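Local coordinates for protein UDP-glucose:anthocyanidin 3-O-glucosyltransferase (Clitoria ternatea, PDB 4REL) that is a plant glycosyltransferase-family protein of the GT-B fold, built from two Rossmann-like domains that face each other across a cleft, at residues Asn137-Leu142 and Glu216-Leu221; Lys172-Asp177 and Ala371-Gln376. All coordinates share one frame; numbering follows the deposited sequence.

Interaction 1: residues Asn137-Leu142 and Glu216-Leu221. With KMP (3,5,7-trihydroxy-2-(4-hydroxyphenyl)-4H-chromen-4-one), chain B.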
ATOM      1  N   ASN A 137       3.661   0.659  -3.080  1.00 11.14           N
ATOM      2  CA  ASN A 137       4.162   0.222  -1.782  1.00 11.60           C
ATOM      3  C   ASN A 137       4.728   1.393  -1.017  1.00 11.91           C
ATOM      4  O   ASN A 137       4.528   2.544  -1.407  1.00 18.14           O
ATOM      5  CB  ASN A 137       5.210  -0.855  -2.012  1.00 10.32           C
ATOM      6  CG  ASN A 137       4.826  -1.747  -3.168  1.00 21.88           C
ATOM      7  OD1 ASN A 137       5.487  -1.771  -4.217  1.00 20.13           O
ATOM      8  ND2 ASN A 137       3.699  -2.431  -3.012  1.00 12.75           N
ATOM      9  N   VAL A 138       5.409   1.120   0.087  1.00 11.98           N
ATOM     10  CA  VAL A 138       6.040   2.193   0.830  1.00  8.06           C
ATOM     11  C   VAL A 138       7.074   2.839  -0.081  1.00 10.20           C
ATOM     12  O   VAL A 138       7.957   2.167  -0.613  1.00  8.98           O
ATOM     13  CB  VAL A 138       6.661   1.672   2.142  1.00 10.08           C
ATOM     14  CG1 VAL A 138       7.285   2.820   2.931  1.00 12.64           C
ATOM     15  CG2 VAL A 138       5.577   1.001   2.967  1.00 12.84           C
ATOM     16  N   SER A 139       6.928   4.141  -0.299  1.00 10.61           N
ATOM     17  CA  SER A 139       7.792   4.862  -1.232  1.00 12.72           C
ATOM     18  C   SER A 139       9.273   4.618  -0.936  1.00 13.21           C
ATOM     19  O   SER A 139      10.042   4.256  -1.825  1.00 11.89           O
ATOM     20  CB  SER A 139       7.488   6.364  -1.172  1.00 15.97           C
ATOM     21  OG  SER A 139       7.640   6.849   0.155  1.00 17.30           O
ATOM     22  N   CYS A 140       9.656   4.773   0.328  1.00 15.56           N
ATOM     23  CA  CYS A 140      11.057   4.638   0.735  1.00 14.67           C
ATOM     24  C   CYS A 140      11.690   3.272   0.458  1.00 21.58           C
ATOM     25  O   CYS A 140      12.909   3.170   0.312  1.00 20.61           O
ATOM     26  CB  CYS A 140      11.237   5.032   2.212  1.00 15.24           C
ATOM     27  SG  CYS A 140      10.913   6.787   2.506  1.00 20.06           S
ATOM     28  N   SER A 141      10.879   2.224   0.357  1.00 14.47           N
ATOM     29  CA  SER A 141      11.449   0.893   0.181  1.00 10.21           C
ATOM     30  C   SER A 141      12.091   0.723  -1.195  1.00 11.19           C
ATOM     31  O   SER A 141      12.845  -0.211  -1.405  1.00 12.59           O
ATOM     32  CB  SER A 141      10.412  -0.202   0.458  1.00 13.80           C
ATOM     33  OG  SER A 141       9.450  -0.244  -0.567  1.00 14.37           O
ATOM     34  N   LEU A 142      11.813   1.638  -2.128  1.00 10.48           N
ATOM     35  CA  LEU A 142      12.461   1.594  -3.449  1.00 10.00           C
ATOM     36  C   LEU A 142      13.983   1.507  -3.348  1.00 13.32           C
ATOM     37  O   LEU A 142      14.631   0.820  -4.143  1.00 13.88           O
ATOM     38  CB  LEU A 142      12.095   2.830  -4.283  1.00 10.56           C
ATOM     39  CG  LEU A 142      10.761   2.785  -5.014  1.00 14.54           C
ATOM     40  CD1 LEU A 142      10.443   4.166  -5.561  1.00 17.42           C
ATOM     41  CD2 LEU A 142      10.844   1.755  -6.128  1.00 16.56           C
ATOM     42  N   GLU A 216       6.515  15.416  -1.349  1.00 15.01           N
ATOM     43  CA  GLU A 216       6.839  16.353  -0.273  1.00 15.61           C
ATOM     44  C   GLU A 216       7.043  15.671   1.079  1.00 18.16           C
ATOM     45  O   GLU A 216       7.623  16.258   1.995  1.00 21.30           O
ATOM     46  CB  GLU A 216       5.747  17.429  -0.181  1.00 19.22           C
ATOM     47  CG  GLU A 216       5.663  18.358  -1.393  1.00 17.92           C
ATOM     48  CD  GLU A 216       4.838  17.801  -2.552  1.00 22.09           C
ATOM     49  OE1 GLU A 216       4.474  16.602  -2.535  1.00 19.76           O
ATOM     50  OE2 GLU A 216       4.548  18.578  -3.487  1.00 22.45           O
ATOM     51  N   LEU A 217       6.586  14.430   1.205  1.00 13.89           N
ATOM     52  CA  LEU A 217       6.731  13.678   2.455  1.00 11.72           C
ATOM     53  C   LEU A 217       7.954  12.773   2.493  1.00 14.84           C
ATOM     54  O   LEU A 217       8.353  12.312   3.561  1.00 20.79           O
ATOM     55  CB  LEU A 217       5.486  12.827   2.733  1.00 15.31           C
ATOM     56  CG  LEU A 217       4.269  13.498   3.353  1.00 17.22           C
ATOM     57  CD1 LEU A 217       3.268  12.428   3.798  1.00 16.82           C
ATOM     58  CD2 LEU A 217       4.684  14.353   4.534  1.00 24.41           C
ATOM     59  N   ASP A 218       8.525  12.478   1.332  1.00 13.51           N
ATOM     60  CA  ASP A 218       9.708  11.624   1.276  1.00 11.42           C
ATOM     61  C   ASP A 218      10.947  12.462   1.563  1.00 11.48           C
ATOM     62  O   ASP A 218      10.981  13.654   1.246  1.00 14.32           O
ATOM     63  CB  ASP A 218       9.832  10.953  -0.101  1.00 14.52           C
ATOM     64  CG  ASP A 218       8.916   9.755  -0.259  1.00 18.34           C
ATOM     65  OD1 ASP A 218       8.381   9.264   0.764  1.00 17.04           O
ATOM     66  OD2 ASP A 218       8.725   9.300  -1.411  1.00 22.60           O
ATOM     67  N   PRO A 219      11.977  11.847   2.167  1.00 14.15           N
ATOM     68  CA  PRO A 219      13.211  12.603   2.408  1.00 14.26           C
ATOM     69  C   PRO A 219      13.790  13.071   1.081  1.00 15.07           C
ATOM     70  O   PRO A 219      13.908  12.255   0.159  1.00 11.97           O
ATOM     71  CB  PRO A 219      14.132  11.572   3.051  1.00 14.28           C
ATOM     72  CG  PRO A 219      13.188  10.567   3.678  1.00 16.10           C
ATOM     73  CD  PRO A 219      12.038  10.482   2.721  1.00 16.66           C
ATOM     74  N   PRO A 220      14.098  14.374   0.960  1.00 15.13           N
ATOM     75  CA  PRO A 220      14.585  14.931  -0.308  1.00 14.73           C
ATOM     76  C   PRO A 220      15.823  14.208  -0.856  1.00 16.44           C
ATOM     77  O   PRO A 220      15.947  14.065  -2.076  1.00 14.93           O
ATOM     78  CB  PRO A 220      14.917  16.382   0.053  1.00 17.20           C
ATOM     79  CG  PRO A 220      14.020  16.694   1.205  1.00 24.61           C
ATOM     80  CD  PRO A 220      13.878  15.414   1.982  1.00 19.63           C
ATOM     81  N   LEU A 221      16.720  13.755   0.019  1.00 14.92           N
ATOM     82  CA  LEU A 221      17.891  12.993  -0.434  1.00 15.47           C
ATOM     83  C   LEU A 221      17.523  11.631  -1.007  1.00 14.96           C
ATOM     84  O   LEU A 221      18.148  11.166  -1.960  1.00 16.67           O
ATOM     85  CB  LEU A 221      18.909  12.812   0.696  1.00 20.26           C
ATOM     86  CG  LEU A 221      20.079  13.787   0.688  1.00 34.85           C
ATOM     87  CD1 LEU A 221      19.590  15.223   0.806  1.00 39.06           C
ATOM     88  CD2 LEU A 221      21.057  13.447   1.805  1.00 34.98           C
TER
HETATM   89  C1  KMP B1001       8.210  -6.297   0.302  1.00 19.06           C
HETATM   90  C2  KMP B1001       7.136  -5.520  -0.097  1.00 21.94           C
HETATM   91  C3  KMP B1001       5.827  -6.172  -0.314  1.00 18.97           C
HETATM   92  C4  KMP B1001       5.699  -7.626  -0.094  1.00 20.39           C
HETATM   93  C5  KMP B1001       6.835  -8.322   0.302  1.00 19.25           C
HETATM   94  C6  KMP B1001       8.056  -7.669   0.494  1.00 19.88           C
HETATM   95  C9  KMP B1001       4.642  -5.390  -0.738  1.00 24.66           C
HETATM   96  C10 KMP B1001       3.370  -6.124  -0.933  1.00 23.50           C
HETATM   97  C11 KMP B1001       3.348  -7.603  -0.689  1.00 23.32           C
HETATM   98  C14 KMP B1001       2.107  -8.421  -0.859  1.00 25.63           C
HETATM   99  C15 KMP B1001       0.974  -7.930  -1.505  1.00 29.35           C
HETATM  100  C16 KMP B1001      -0.158  -8.718  -1.640  1.00 32.35           C
HETATM  101  C17 KMP B1001      -0.171 -10.005  -1.127  1.00 33.15           C
HETATM  102  C18 KMP B1001       0.954 -10.505  -0.484  1.00 32.06           C
HETATM  103  C19 KMP B1001       2.088  -9.716  -0.354  1.00 27.69           C
HETATM  104  O12 KMP B1001       4.494  -8.262  -0.285  1.00 22.88           O
HETATM  105  O13 KMP B1001       4.727  -4.153  -0.924  1.00 26.23           O
HETATM  106  O24 KMP B1001      -1.288 -10.773  -1.259  1.00 37.97           O
HETATM  107  O27 KMP B1001       2.271  -5.415  -1.314  1.00 23.83           O
HETATM  108  O29 KMP B1001       9.136  -8.402   0.882  1.00 21.39           O
HETATM  109  O30 KMP B1001       7.265  -4.179  -0.292  1.00 26.17           O
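The closest CA atoms of the two segments, those of Cys140 and Asp218, are 7.1 Å apart, so side chains must bridge the gap between the loop after strand 131-135 and the turn that leads into helix 220-229, both in the N-terminal Rossmann-like domain. Ser139 makes the main link. With chi1 at 57°, its hydroxyl sits between its own backbone N and carbonyl carbon, and OG donates a hydrogen bond of 2.6 Å to Asp218 OD1, arriving on the syn side, 19° out of the carboxylate plane. Next to it, Cys140 SG rests 3.9 Å from Pro219 CD; a small, weakly polar thiol suits a place beside a proline ring. Pro219 is the N-cap residue, where its missing N-H costs the helix nothing. The loop braces itself too: Val138 O accepts from both Ser141 N and Ser141 OG, the latter at 2.8 Å. At the far end, Asn137 turns to the bound ligand, its ND2 lying 2.9 Å from KMP O13. Because Tyr235 takes Asp218 OD2 while Ser139 takes OD1, hydroxyls meet both oxygens of this buried carboxylate, which probably stabilises its negative charge where water is scarce.

Interaction 2: residues Lys172-Asp177 and Ala371-Gln376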
ATOM      1  N   LYS A 172      17.880   6.586   9.068  1.00 11.58           N
ATOM      2  CA  LYS A 172      17.104   6.130  10.220  1.00 11.06           C
ATOM      3  C   LYS A 172      16.658   4.671  10.101  1.00 13.10           C
ATOM      4  O   LYS A 172      16.310   4.056  11.106  1.00 15.14           O
ATOM      5  CB  LYS A 172      15.893   7.034  10.472  1.00 19.17           C
ATOM      6  CG  LYS A 172      16.233   8.398  11.061  1.00 19.50           C
ATOM      7  CD  LYS A 172      16.851   8.260  12.451  1.00 20.64           C
ATOM      8  CE  LYS A 172      17.257   9.618  13.020  1.00 26.22           C
ATOM      9  NZ  LYS A 172      17.865   9.504  14.391  1.00 33.26           N
ATOM     10  N   LEU A 173      16.653   4.119   8.887  1.00 10.81           N
ATOM     11  CA  LEU A 173      16.272   2.719   8.702  1.00  9.09           C
ATOM     12  C   LEU A 173      17.303   1.815   9.370  1.00 13.21           C
ATOM     13  O   LEU A 173      18.504   2.121   9.371  1.00 16.79           O
ATOM     14  CB  LEU A 173      16.151   2.347   7.209  1.00 10.29           C
ATOM     15  CG  LEU A 173      15.084   3.063   6.385  1.00 11.30           C
ATOM     16  CD1 LEU A 173      15.016   2.462   5.005  1.00 10.03           C
ATOM     17  CD2 LEU A 173      13.738   2.905   7.076  1.00 12.97           C
ATOM     18  N   ARG A 174      16.826   0.725   9.967  1.00 13.45           N
ATOM     19  CA  ARG A 174      17.701  -0.206  10.666  1.00 13.45           C
ATOM     20  C   ARG A 174      17.638  -1.601  10.072  1.00 13.02           C
ATOM     21  O   ARG A 174      16.682  -1.965   9.386  1.00 12.78           O
ATOM     22  CB  ARG A 174      17.303  -0.318  12.133  1.00 13.60           C
ATOM     23  CG  ARG A 174      17.293   0.978  12.904  1.00 14.76           C
ATOM     24  CD  ARG A 174      16.722   0.651  14.259  1.00 19.88           C
ATOM     25  NE  ARG A 174      16.652   1.794  15.150  1.00 21.09           N
ATOM     26  CZ  ARG A 174      16.243   1.701  16.412  1.00 31.73           C
ATOM     27  NH1 ARG A 174      15.875   0.521  16.902  1.00 27.30           N
ATOM     28  NH2 ARG A 174      16.204   2.780  17.181  1.00 36.70           N
ATOM     29  N   VAL A 175      18.667  -2.384  10.372  1.00 14.69           N
ATOM     30  CA  VAL A 175      18.715  -3.792  10.030  1.00 13.03           C
ATOM     31  C   VAL A 175      17.398  -4.512  10.343  1.00 14.03           C
ATOM     32  O   VAL A 175      16.871  -5.254   9.510  1.00 15.83           O
ATOM     33  CB  VAL A 175      19.889  -4.455  10.778  1.00 16.94           C
ATOM     34  CG1 VAL A 175      19.686  -5.951  10.910  1.00 17.80           C
ATOM     35  CG2 VAL A 175      21.187  -4.142  10.067  1.00 16.81           C
ATOM     36  N   GLU A 176      16.840  -4.257  11.523  1.00 11.96           N
ATOM     37  CA  GLU A 176      15.627  -4.960  11.947  1.00 13.45           C
ATOM     38  C   GLU A 176      14.376  -4.583  11.141  1.00 15.73           C
ATOM     39  O   GLU A 176      13.348  -5.269  11.214  1.00 15.99           O
ATOM     40  CB  GLU A 176      15.374  -4.734  13.438  1.00 16.17           C
ATOM     41  CG  GLU A 176      15.013  -3.306  13.791  1.00 17.49           C
ATOM     42  CD  GLU A 176      14.896  -3.088  15.286  1.00 25.93           C
ATOM     43  OE1 GLU A 176      14.028  -3.729  15.913  1.00 23.78           O
ATOM     44  OE2 GLU A 176      15.676  -2.279  15.830  1.00 27.03           O
ATOM     45  N   ASP A 177      14.461  -3.507  10.360  1.00 14.39           N
ATOM     46  CA  ASP A 177      13.322  -3.065   9.557  1.00 13.88           C
ATOM     47  C   ASP A 177      13.254  -3.733   8.183  1.00 15.27           C
ATOM     48  O   ASP A 177      12.219  -3.684   7.521  1.00 12.45           O
ATOM     49  CB  ASP A 177      13.373  -1.548   9.360  1.00 13.81           C
ATOM     50  CG  ASP A 177      13.461  -0.784  10.669  1.00 12.63           C
ATOM     51  OD1 ASP A 177      12.843  -1.223  11.665  1.00 15.61           O
ATOM     52  OD2 ASP A 177      14.141   0.268  10.695  1.00 12.97           O
ATOM     53  N   ALA A 371       7.823   1.237   6.674  1.00  8.71           N
ATOM     54  CA  ALA A 371       6.801   2.231   6.956  1.00 10.88           C
ATOM     55  C   ALA A 371       6.781   2.602   8.431  1.00  8.96           C
ATOM     56  O   ALA A 371       6.708   3.790   8.777  1.00 10.54           O
ATOM     57  CB  ALA A 371       5.427   1.737   6.501  1.00 10.29           C
ATOM     58  N   ALA A 372       6.854   1.590   9.298  1.00  9.92           N
ATOM     59  CA  ALA A 372       6.808   1.820  10.733  1.00 11.22           C
ATOM     60  C   ALA A 372       7.989   2.693  11.159  1.00 11.15           C
ATOM     61  O   ALA A 372       7.831   3.617  11.960  1.00  9.06           O
ATOM     62  CB  ALA A 372       6.806   0.490  11.500  1.00  8.27           C
ATOM     63  N   ARG A 373       9.171   2.398  10.630  1.00 13.42           N
ATOM     64  CA  ARG A 373      10.362   3.185  10.954  1.00 12.09           C
ATOM     65  C   ARG A 373      10.241   4.630  10.463  1.00  9.25           C
ATOM     66  O   ARG A 373      10.632   5.564  11.167  1.00 11.88           O
ATOM     67  CB  ARG A 373      11.629   2.540  10.370  1.00 12.62           C
ATOM     68  CG  ARG A 373      12.932   3.317  10.681  1.00 11.60           C
ATOM     69  CD  ARG A 373      13.255   3.290  12.181  1.00  9.42           C
ATOM     70  NE  ARG A 373      13.311   1.913  12.651  1.00 11.28           N
ATOM     71  CZ  ARG A 373      13.191   1.539  13.920  1.00 13.63           C
ATOM     72  NH1 ARG A 373      13.026   2.445  14.878  1.00 15.40           N
ATOM     73  NH2 ARG A 373      13.236   0.253  14.230  1.00 15.77           N
ATOM     74  N   VAL A 374       9.735   4.817   9.243  1.00  9.67           N
ATOM     75  CA  VAL A 374       9.556   6.166   8.707  1.00  8.65           C
ATOM     76  C   VAL A 374       8.581   6.934   9.598  1.00 11.01           C
ATOM     77  O   VAL A 374       8.819   8.087   9.979  1.00 10.69           O
ATOM     78  CB  VAL A 374       9.068   6.143   7.238  1.00 10.93           C
ATOM     79  CG1 VAL A 374       8.686   7.544   6.770  1.00 12.75           C
ATOM     80  CG2 VAL A 374      10.142   5.558   6.326  1.00 12.59           C
ATOM     81  N   ILE A 375       7.498   6.266   9.970  1.00  9.73           N
ATOM     82  CA  ILE A 375       6.485   6.887  10.816  1.00 12.05           C
ATOM     83  C   ILE A 375       7.073   7.347  12.158  1.00 11.35           C
ATOM     84  O   ILE A 375       6.856   8.475  12.598  1.00 10.98           O
ATOM     85  CB  ILE A 375       5.301   5.919  11.042  1.00 10.93           C
ATOM     86  CG1 ILE A 375       4.415   5.892   9.795  1.00  9.05           C
ATOM     87  CG2 ILE A 375       4.483   6.349  12.249  1.00 11.45           C
ATOM     88  CD1 ILE A 375       3.491   4.674   9.709  1.00 11.48           C
ATOM     89  N   GLN A 376       7.828   6.474  12.812  1.00  9.56           N
ATOM     90  CA  GLN A 376       8.352   6.813  14.129  1.00  9.85           C
ATOM     91  C   GLN A 376       9.549   7.766  14.095  1.00 15.38           C
ATOM     92  O   GLN A 376       9.616   8.703  14.893  1.00 15.01           O
ATOM     93  CB  GLN A 376       8.765   5.558  14.896  1.00  9.17           C
ATOM     94  CG  GLN A 376       9.206   5.858  16.336  1.00 12.53           C
ATOM     95  CD  GLN A 376       9.683   4.628  17.077  1.00 14.24           C
ATOM     96  OE1 GLN A 376       8.892   3.905  17.695  1.00 13.80           O
ATOM     97  NE2 GLN A 376      10.998   4.378  17.022  1.00 13.22           N
TER
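A salt-bridge network of Arg174, Glu176, Asp177 and Arg373 joins the two domains of this GT-B fold, linking the loop after helix 148-157 in the N-terminal domain to helix 368-378 in the C-terminal one. Arg373 is its centre. CG leaves anti to the backbone N, and bends at chi2 (67°) and chi3 then fold the chain so that the guanidinium edge carrying NE and NH2 meets the Asp177 carboxylate. The grip is side-on: NE donates to Asp177 OD2 at 2.7 Å, with an N-H...O angle of 161°, while NH2 reaches the syn lone pair of Asp177 OD1 at 3.0 Å. Asp177 suits the place because its short side chain can also accept Arg174 N on OD2, from the face opposite to NE, linking the residue before the 3-10 segment 175-177 to that segment's last. The guanidinium groups of Arg174 and Arg373 form an offset stack, Arg373 NH1 over the centre of the Arg174 group and Arg174 CD over the rim of the other; their centres are 3.9 Å apart and their planes 17° from parallel. Such close like charges are probably tolerated because acids partner both: Asp177 and Asp377, the latter on Arg373's own helix, pair with Arg373, while Glu176 OE2 takes Arg174 NH1 at 3.0 Å in the guanidinium plane. Glu176 OE1 is paired with Lys388, and OE2 also has a long salt bridge to Arg373 NH2. Leu173 CD2 packs 3.7 Å from Arg373 CG, and Lys172 O lies 3.3 Å from Arg373 CD.

Interaction 1 is buried and small, joining two parts of the N-terminal domain; interaction 2 is larger, only partly buried, and spans the two domains. Their chemistry differs accordingly: one carboxylate met by hydroxyls, with a thiol beside it, in the first; arginines and acids paired with each other, nearer the surface, in the second. They adjoin each other on helix 368-378, where Val138 CG2 packs 3.6 Å from Ala371 CB, and Cys140 SG meets Val374. One helix therefore presents small apolar residues to the 137-142 loop and an arginine to 172-177. Only interaction 1 includes a ligand-pocket residue; the side chain of Asp177 lies about 11 Å from KMP.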